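PDB 1V0D: DNA fragmentation factor 40 KDA subunit from Mus musculus, which cuts DNA as a caspase-activated endonuclease, driving DNA fragmentation and chromatin condensation during apoptosis. Local coordinates for residues A[261-266]-A[297-302]; A[154-159]-A[210-215]. One frame throughout, in Å; residues are numbered along the deposited sequence.

Interaction 1: residues A[261-266]-A[297-302]. With MG (magnesium ion), chain C.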
loop_
_atom_site.group_PDB
_atom_site.type_symbol
_atom_site.label_atom_id
_atom_site.label_comp_id
_atom_site.label_asym_id
_atom_site.label_seq_id
_atom_site.Cartn_x
_atom_site.Cartn_y
_atom_site.Cartn_z
ATOM N N LEU A 261 -3.186 6.228 -8.834
ATOM C CA LEU A 261 -3.606 7.114 -9.932
ATOM C C LEU A 261 -5.085 7.359 -9.592
ATOM O O LEU A 261 -5.973 6.637 -10.050
ATOM C CB LEU A 261 -3.510 6.425 -11.294
ATOM C CG LEU A 261 -2.171 6.408 -12.029
ATOM C CD1 LEU A 261 -2.381 5.883 -13.448
ATOM C CD2 LEU A 261 -1.585 7.791 -12.079
ATOM N N ASP A 262 -5.335 8.373 -8.774
ATOM C CA ASP A 262 -6.675 8.668 -8.286
ATOM C C ASP A 262 -7.557 9.519 -9.199
ATOM O O ASP A 262 -7.162 10.605 -9.623
ATOM C CB ASP A 262 -6.523 9.299 -6.888
ATOM C CG ASP A 262 -7.848 9.666 -6.235
ATOM O OD1 ASP A 262 -8.779 8.826 -6.170
ATOM O OD2 ASP A 262 -7.941 10.819 -5.758
ATOM N N HIS A 263 -8.749 9.006 -9.507
ATOM C CA HIS A 263 -9.708 9.720 -10.348
ATOM C C HIS A 263 -10.303 10.901 -9.571
ATOM O O HIS A 263 -10.872 10.709 -8.490
ATOM C CB HIS A 263 -10.859 8.800 -10.765
ATOM C CG HIS A 263 -10.471 7.716 -11.726
ATOM N ND1 HIS A 263 -9.755 6.602 -11.347
ATOM C CD2 HIS A 263 -10.728 7.565 -13.049
ATOM C CE1 HIS A 263 -9.590 5.811 -12.394
ATOM N NE2 HIS A 263 -10.171 6.373 -13.438
ATOM N N ILE A 264 -10.184 12.110 -10.116
ATOM C CA ILE A 264 -10.733 13.282 -9.455
ATOM C C ILE A 264 -12.249 13.146 -9.402
ATOM O O ILE A 264 -12.862 13.333 -8.356
ATOM C CB ILE A 264 -10.356 14.563 -10.192
ATOM C CG1 ILE A 264 -8.828 14.622 -10.359
ATOM C CG2 ILE A 264 -10.857 15.774 -9.402
ATOM C CD1 ILE A 264 -8.325 15.845 -11.094
ATOM N N ILE A 265 -12.861 12.841 -10.538
ATOM C CA ILE A 265 -14.295 12.609 -10.570
ATOM C C ILE A 265 -14.306 11.085 -10.449
ATOM O O ILE A 265 -13.925 10.377 -11.388
ATOM C CB ILE A 265 -14.917 13.037 -11.916
ATOM C CG1 ILE A 265 -14.698 14.534 -12.143
ATOM C CG2 ILE A 265 -16.401 12.725 -11.931
ATOM C CD1 ILE A 265 -15.362 15.063 -13.404
ATOM N N GLU A 266 -14.702 10.589 -9.278
ATOM C CA GLU A 266 -14.714 9.156 -8.995
ATOM C C GLU A 266 -15.289 8.343 -10.134
ATOM O O GLU A 266 -16.375 8.631 -10.637
ATOM C CB GLU A 266 -15.486 8.898 -7.715
ATOM C CG GLU A 266 -14.886 9.586 -6.520
ATOM C CD GLU A 266 -15.668 9.315 -5.252
ATOM O OE1 GLU A 266 -16.809 9.814 -5.137
ATOM O OE2 GLU A 266 -15.143 8.594 -4.371
ATOM N N ALA A 297 -4.843 11.351 -17.894
ATOM C CA ALA A 297 -4.342 12.187 -16.822
ATOM C C ALA A 297 -5.227 13.418 -16.695
ATOM O O ALA A 297 -5.039 14.226 -15.796
ATOM C CB ALA A 297 -2.909 12.599 -17.092
ATOM N N GLU A 298 -6.189 13.576 -17.598
ATOM C CA GLU A 298 -7.088 14.726 -17.514
ATOM C C GLU A 298 -7.900 14.622 -16.230
ATOM O O GLU A 298 -8.261 15.627 -15.638
ATOM C CB GLU A 298 -8.069 14.763 -18.689
ATOM C CG GLU A 298 -7.431 14.945 -20.038
ATOM C CD GLU A 298 -8.443 14.867 -21.177
ATOM O OE1 GLU A 298 -9.368 15.726 -21.230
ATOM O OE2 GLU A 298 -8.304 13.938 -22.012
ATOM N N ASN A 299 -8.179 13.396 -15.810
ATOM C CA ASN A 299 -8.973 13.167 -14.624
ATOM C C ASN A 299 -8.256 12.310 -13.583
ATOM O O ASN A 299 -8.861 11.901 -12.587
ATOM C CB ASN A 299 -10.292 12.510 -15.032
ATOM C CG ASN A 299 -11.201 12.283 -13.860
ATOM O OD1 ASN A 299 -11.298 13.134 -12.978
ATOM N ND2 ASN A 299 -11.882 11.138 -13.835
ATOM N N LEU A 300 -6.972 12.040 -13.811
ATOM C CA LEU A 300 -6.176 11.221 -12.893
ATOM C C LEU A 300 -5.063 12.014 -12.228
ATOM O O LEU A 300 -4.267 12.664 -12.910
ATOM C CB LEU A 300 -5.534 10.036 -13.627
ATOM C CG LEU A 300 -6.441 8.992 -14.291
ATOM C CD1 LEU A 300 -5.573 7.918 -14.938
ATOM C CD2 LEU A 300 -7.390 8.373 -13.271
ATOM N N LYS A 301 -5.009 11.959 -10.900
ATOM C CA LYS A 301 -3.968 12.638 -10.134
ATOM C C LYS A 301 -3.068 11.530 -9.570
ATOM O O LYS A 301 -3.570 10.539 -9.039
ATOM C CB LYS A 301 -4.589 13.415 -8.971
ATOM C CG LYS A 301 -4.584 14.941 -9.070
ATOM C CD LYS A 301 -4.946 15.535 -7.689
ATOM C CE LYS A 301 -4.677 17.049 -7.559
ATOM N NZ LYS A 301 -5.722 17.930 -8.198
ATOM N N LEU A 302 -1.751 11.674 -9.694
ATOM C CA LEU A 302 -0.841 10.674 -9.152
ATOM C C LEU A 302 -0.532 11.075 -7.723
ATOM O O LEU A 302 0.195 12.035 -7.495
ATOM C CB LEU A 302 0.458 10.623 -9.955
ATOM C CG LEU A 302 1.557 9.704 -9.393
ATOM C CD1 LEU A 302 1.107 8.254 -9.411
ATOM C CD2 LEU A 302 2.818 9.870 -10.223
HETATM MG MG MG C . -9.741 6.743 -6.040
#
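At the magnesium site, Asp262 pairs with Lys301 across a short two-stranded antiparallel sheet made by 261-263 and 300-302. It is a hydrogen-bonded pair: Asp262 N gives to Lys301 O at 2.8 Å, and Lys301 N returns a bond to Asp262 O. The Asp262 side chain leaves on the same sheet face as that of Lys301, with CG anti to the backbone N (chi1 -180°). Asp262 OD1 binds magnesium at 2.3 Å, and OD2 is hydrogen-bonded to His313 NE2; His308 is the other protein residue of the metal site. The antiparallel strand pair beside a bound metal is consistent with the beta-beta-alpha-metal core of the His-Me finger clan. The opposite face carries Leu261, His263, Leu300 and Leu302. Leu300 CD2 sits over the middle of the His263 ring, 3.3 Å from its centroid, in a CH-pi contact, while His263 NE2 is hydrogen-bonded to Leu294 O. Further along this face, Leu261 CD2 meets Leu302 CD1 at 3.8 Å. Past the end of strand 261-263, just before the partner strand begins, Asn299 continues the pairing. Its backbone O receives Ile264 N at 2.8 Å, and its amide grips both polar backbone atoms of Ile265. Ile265 N approaches Asn299 OD1 at 2.9 Å in the carbonyl plane, on a lone pair; Asn299 ND2 reaches Ile265 O at 3.3 Å in a nearly straight bond (177°), and also bonds Leu293 O.

Interaction 2: residues A[154-159]-A[210-215]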
loop_
_atom_site.group_PDB
_atom_site.type_symbol
_atom_site.label_atom_id
_atom_site.label_comp_id
_atom_site.label_asym_id
_atom_site.label_seq_id
_atom_site.Cartn_x
_atom_site.Cartn_y
_atom_site.Cartn_z
ATOM N N ASN A 154 14.313 -4.453 -18.984
ATOM C CA ASN A 154 14.479 -3.025 -18.767
ATOM C C ASN A 154 13.593 -2.479 -17.651
ATOM O O ASN A 154 12.508 -2.999 -17.409
ATOM C CB ASN A 154 14.166 -2.298 -20.080
ATOM C CG ASN A 154 14.593 -0.849 -20.054
ATOM O OD1 ASN A 154 14.289 -0.073 -20.970
ATOM N ND2 ASN A 154 15.313 -0.470 -19.001
ATOM N N LYS A 155 14.055 -1.430 -16.975
ATOM C CA LYS A 155 13.270 -0.813 -15.908
ATOM C C LYS A 155 12.049 -0.070 -16.473
ATOM O O LYS A 155 10.904 -0.361 -16.099
ATOM C CB LYS A 155 14.126 0.166 -15.103
ATOM C CG LYS A 155 15.132 -0.488 -14.170
ATOM C CD LYS A 155 15.868 0.565 -13.358
ATOM C CE LYS A 155 16.915 -0.056 -12.462
ATOM N NZ LYS A 155 17.782 0.991 -11.855
ATOM N N SER A 156 12.293 0.894 -17.361
ATOM C CA SER A 156 11.206 1.655 -17.975
ATOM C C SER A 156 10.155 0.680 -18.454
ATOM O O SER A 156 8.960 0.894 -18.273
ATOM C CB SER A 156 11.706 2.462 -19.178
ATOM O OG SER A 156 12.508 3.556 -18.772
ATOM N N GLY A 157 10.623 -0.402 -19.062
ATOM C CA GLY A 157 9.724 -1.404 -19.590
ATOM C C GLY A 157 8.801 -1.984 -18.555
ATOM O O GLY A 157 7.615 -2.156 -18.807
ATOM N N TYR A 158 9.335 -2.297 -17.383
ATOM C CA TYR A 158 8.501 -2.871 -16.347
ATOM C C TYR A 158 7.486 -1.843 -15.869
ATOM O O TYR A 158 6.290 -2.134 -15.814
ATOM C CB TYR A 158 9.339 -3.356 -15.164
ATOM C CG TYR A 158 8.477 -3.796 -14.004
ATOM C CD1 TYR A 158 7.681 -4.940 -14.089
ATOM C CD2 TYR A 158 8.396 -3.026 -12.842
ATOM C CE1 TYR A 158 6.817 -5.299 -13.042
ATOM C CE2 TYR A 158 7.539 -3.378 -11.794
ATOM C CZ TYR A 158 6.757 -4.508 -11.902
ATOM O OH TYR A 158 5.919 -4.834 -10.872
ATOM N N LEU A 159 7.961 -0.645 -15.526
ATOM C CA LEU A 159 7.079 0.422 -15.057
ATOM C C LEU A 159 6.004 0.765 -16.090
ATOM O O LEU A 159 4.871 1.099 -15.743
ATOM C CB LEU A 159 7.904 1.655 -14.701
ATOM C CG LEU A 159 8.031 1.928 -13.198
ATOM C CD1 LEU A 159 8.159 0.636 -12.412
ATOM C CD2 LEU A 159 9.232 2.805 -12.954
ATOM N N PHE A 210 4.275 6.133 -16.912
ATOM C CA PHE A 210 5.300 5.751 -15.933
ATOM C C PHE A 210 6.719 5.615 -16.431
ATOM O O PHE A 210 7.635 5.516 -15.619
ATOM C CB PHE A 210 4.943 4.433 -15.240
ATOM C CG PHE A 210 3.853 4.549 -14.218
ATOM C CD1 PHE A 210 3.198 5.759 -13.997
ATOM C CD2 PHE A 210 3.456 3.432 -13.489
ATOM C CE1 PHE A 210 2.168 5.847 -13.072
ATOM C CE2 PHE A 210 2.427 3.512 -12.562
ATOM C CZ PHE A 210 1.781 4.722 -12.354
ATOM N N ASP A 211 6.933 5.606 -17.741
ATOM C CA ASP A 211 8.299 5.431 -18.205
ATOM C C ASP A 211 9.044 6.683 -18.650
ATOM O O ASP A 211 8.620 7.400 -19.560
ATOM C CB ASP A 211 8.342 4.312 -19.268
ATOM C CG ASP A 211 8.744 4.794 -20.646
ATOM O OD1 ASP A 211 7.841 5.107 -21.447
ATOM O OD2 ASP A 211 9.961 4.840 -20.934
ATOM N N ARG A 212 10.145 6.961 -17.952
ATOM C CA ARG A 212 10.983 8.100 -18.274
ATOM C C ARG A 212 11.443 7.845 -19.697
ATOM O O ARG A 212 11.143 6.802 -20.277
ATOM C CB ARG A 212 12.174 8.168 -17.312
ATOM C CG ARG A 212 12.970 6.867 -17.159
ATOM C CD ARG A 212 14.054 6.986 -16.067
ATOM N NE ARG A 212 14.939 5.817 -16.014
ATOM C CZ ARG A 212 15.863 5.604 -15.075
ATOM N NH1 ARG A 212 16.041 6.475 -14.087
ATOM N NH2 ARG A 212 16.624 4.519 -15.132
ATOM N N GLY A 213 12.164 8.769 -20.294
ATOM C CA GLY A 213 12.569 8.494 -21.660
ATOM C C GLY A 213 11.401 8.384 -22.639
ATOM O O GLY A 213 11.497 7.697 -23.646
ATOM N N ALA A 214 10.289 9.042 -22.336
ATOM C CA ALA A 214 9.138 9.054 -23.228
ATOM C C ALA A 214 8.888 10.538 -23.516
ATOM O O ALA A 214 9.383 11.395 -22.781
ATOM C CB ALA A 214 7.929 8.427 -22.546
ATOM N N GLU A 215 8.154 10.848 -24.584
ATOM C CA GLU A 215 7.853 12.239 -24.918
ATOM C C GLU A 215 7.489 12.958 -23.609
ATOM O O GLU A 215 6.749 12.416 -22.787
ATOM C CB GLU A 215 6.675 12.304 -25.905
ATOM C CG GLU A 215 6.352 13.706 -26.441
ATOM C CD GLU A 215 7.441 14.263 -27.380
ATOM O OE1 GLU A 215 8.603 14.427 -26.935
ATOM O OE2 GLU A 215 7.140 14.539 -28.569
#
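Ser156 in the first turn of helix 155-175 faces the irregular segment 210-215, its CA 4.8 Å from Asp211 CA; three residues on, Leu159 CA lies 5.7 Å from Phe210 CA. No hydrogen bond joins the segments directly, and the contact is made by packing. Ser156 CB touches Asp211 OD2 at 3.4 Å, while Ser156 OG lies 3.7 Å from Arg212 CG and near the plane of the guanidinium, at its edge. Arg212 starts with CG between the backbone N and carbonyl carbon (chi1 51°), then runs extended to NE. Its NH2 forms a salt bridge with Glu136 OE2, and Ser156 OG hydrogen-bonds Glu136 OE1, so this carboxylate bridges the two segments. Lys155 NZ stays 5.0 Å from Arg212 NH2; these like charges are probably moderated by Asp141, the salt-bridge partner of Lys155, and by Glu136. At the other end Leu159 CB meets Phe210 CB at 4.1 Å, and Leu159 O lies near the plane of the Phe210 ring, at its edge. The Phe210 side chain continues along helix 155-175 to Cys163 and Arg166, packing the loop that connects helix 186-202 to strand 227-228 against the start of that long helix.

Interactions 1 and 2 have centres about 20 Å apart and follow one another along the chain, yet their nearest atoms come within about 4 Å without touching: Phe210 CZ lies 4.3 Å from Leu261 CG. The loop and the helix of interaction 2 each also reach interaction 1. Tyr209, directly before Phe210, hydrogen-bonds Ala297 N through its OH, and Tyr170 of helix 155-175 meets the His263 ring edge-to-face. Interaction 1 holds the magnesium ligand Asp262, whereas the Phe210 side chain remains about 13 Å from that ion. The zinc site is distinct, about 9 Å from the side chain of Lys301 in interaction 1.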